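Local coordinates for Galactose/lactose metabolism regulatory protein GAL80 (Saccharomyces cerevisiae, PDB 3BTV) that represses the lactose and galactose metabolic genes of yeast by binding the activator GAL4 and blocking transcription when no inducing sugar is present, at residues D208-T211 and T212-H216. The protein carries 1 engineered substitution. Numbering follows the deposited sequence.
Sequences DLVT and TTFGH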
loop_
_atom_site.group_PDB
_atom_site.type_symbol
_atom_site.label_atom_id
_atom_site.label_comp_id
_atom_site.label_asym_id
_atom_site.label_seq_id
_atom_site.Cartn_x
_atom_site.Cartn_y
_atom_site.Cartn_z
ATOM N N ASP B 208 -3.707 -1.378 -20.836
ATOM C CA ASP B 208 -3.907 -2.258 -19.696
ATOM C C ASP B 208 -3.718 -1.494 -18.396
ATOM O O ASP B 208 -3.302 -0.332 -18.392
ATOM C CB ASP B 208 -2.940 -3.448 -19.748
ATOM C CG ASP B 208 -1.495 -3.036 -19.550
ATOM O OD1 ASP B 208 -1.084 -2.824 -18.391
ATOM O OD2 ASP B 208 -0.770 -2.931 -20.556
ATOM N N LEU B 209 -4.022 -2.173 -17.296
ATOM C CA LEU B 209 -4.017 -1.562 -15.969
ATOM C C LEU B 209 -2.665 -0.948 -15.633
ATOM O O LEU B 209 -2.583 0.119 -15.029
ATOM C CB LEU B 209 -4.366 -2.611 -14.908
ATOM C CG LEU B 209 -4.379 -2.089 -13.467
ATOM C CD1 LEU B 209 -5.441 -0.992 -13.341
ATOM C CD2 LEU B 209 -4.632 -3.198 -12.460
ATOM N N VAL B 210 -1.596 -1.638 -16.004
ATOM C CA VAL B 210 -0.270 -1.172 -15.643
ATOM C C VAL B 210 0.196 -0.053 -16.566
ATOM O O VAL B 210 0.536 1.058 -16.123
ATOM C CB VAL B 210 0.736 -2.316 -15.665
ATOM C CG1 VAL B 210 2.093 -1.817 -15.203
ATOM C CG2 VAL B 210 0.250 -3.438 -14.763
ATOM N N THR B 211 0.186 -0.352 -17.855
ATOM C CA THR B 211 0.693 0.561 -18.857
ATOM C C THR B 211 -0.071 1.869 -18.844
ATOM O O THR B 211 0.508 2.949 -18.962
ATOM C CB THR B 211 0.568 -0.058 -20.263
ATOM O OG1 THR B 211 1.284 -1.303 -20.295
ATOM C CG2 THR B 211 1.125 0.889 -21.308
ATOM N N THR B 212 -1.382 1.771 -18.699
ATOM C CA THR B 212 -2.227 2.930 -18.917
ATOM C C THR B 212 -2.566 3.650 -17.621
ATOM O O THR B 212 -2.147 4.787 -17.407
ATOM C CB THR B 212 -3.512 2.535 -19.663
ATOM O OG1 THR B 212 -3.169 1.692 -20.771
ATOM C CG2 THR B 212 -4.256 3.784 -20.173
ATOM N N THR B 213 -3.313 2.980 -16.754
ATOM C CA THR B 213 -3.826 3.600 -15.543
ATOM C C THR B 213 -2.708 3.905 -14.559
ATOM O O THR B 213 -2.549 5.029 -14.120
ATOM C CB THR B 213 -4.859 2.706 -14.851
ATOM O OG1 THR B 213 -5.831 2.290 -15.809
ATOM C CG2 THR B 213 -5.554 3.472 -13.721
ATOM N N PHE B 214 -1.927 2.888 -14.228
ATOM C CA PHE B 214 -0.751 3.092 -13.413
ATOM C C PHE B 214 0.247 4.030 -14.097
ATOM O O PHE B 214 0.856 4.875 -13.443
ATOM C CB PHE B 214 -0.108 1.751 -13.082
ATOM C CG PHE B 214 1.188 1.871 -12.337
ATOM C CD1 PHE B 214 1.200 2.170 -10.989
ATOM C CD2 PHE B 214 2.388 1.696 -12.990
ATOM C CE1 PHE B 214 2.385 2.282 -10.313
ATOM C CE2 PHE B 214 3.584 1.805 -12.312
ATOM C CZ PHE B 214 3.582 2.095 -10.980
ATOM N N GLY B 215 0.410 3.894 -15.411
ATOM C CA GLY B 215 1.311 4.768 -16.144
ATOM C C GLY B 215 1.004 6.261 -15.975
ATOM O O GLY B 215 1.877 7.053 -15.624
ATOM N N HIS B 216 -0.232 6.663 -16.251
ATOM C CA HIS B 216 -0.599 8.069 -16.097
ATOM C C HIS B 216 -0.359 8.514 -14.647
ATOM O O HIS B 216 0.238 9.551 -14.393
ATOM C CB HIS B 216 -2.066 8.303 -16.470
ATOM C CG HIS B 216 -2.314 8.453 -17.940
ATOM N ND1 HIS B 216 -1.984 9.594 -18.642
ATOM C CD2 HIS B 216 -2.905 7.619 -18.833
ATOM C CE1 HIS B 216 -2.346 9.454 -19.908
ATOM N NE2 HIS B 216 -2.907 8.264 -20.050
#
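OD1 of Asp208, whose backbone bonds to Thr212, is gripped by two amides of the first helical turn and, weakly, by the hydroxyl of Tyr419. Thr211 N lies 2.8 Å from Asp208 OD1 in a nearly straight bond (168° at the hydrogen) that comes from above the carboxylate plane. Val210 N, 2.7 Å from Asp208 OD1, adds a weak, bent bond. The second oxygen is used too: Thr211 OG1 donates to Asp208 OD2 over 2.6 Å, on its syn side and somewhat out of the carboxylate plane, so both carboxylate oxygens are tied down and rotation of the group is restricted. Thr212 serves the backbone of Asp208. Its hydroxyl sits beside its own N and anti to its carbonyl carbon (chi1 -46°), which brings OG1 to 3.1 Å from Asp208 N as acceptor, while Thr212 N returns a 2.9 Å bond to Asp208 O. Replacing Thr212 with valine, whose methyl cannot accept, would probably leave the backbone N of the buried Asp208 without this mate and the start of the helix less firmly fixed. The next two carbonyls, of Leu209 and Val210, are taken by wider, pi-type turns: Phe214 N reaches Leu209 O, five residues back, at 3.0 Å and almost linearly (176°), and Gly215 N makes a weak 2.9 Å bond to Val210 O. That carbonyl oxygen also lies at the edge of the Phe214 ring, in its plane. Val210 and Phe214 run side by side, CG1 of Val210 lying 4.2 Å from CD2 of Phe214, and both pack against helix 405-424. Leu209 CD1 instead rests against Thr213 CB. Phe214 further meets Phe267 and Cys280 of the nine-stranded mixed sheet. Together these features describe an aspartate N-cap followed by a pi-type turn, opening helix 209-225 of the Gal80p C-terminal domain.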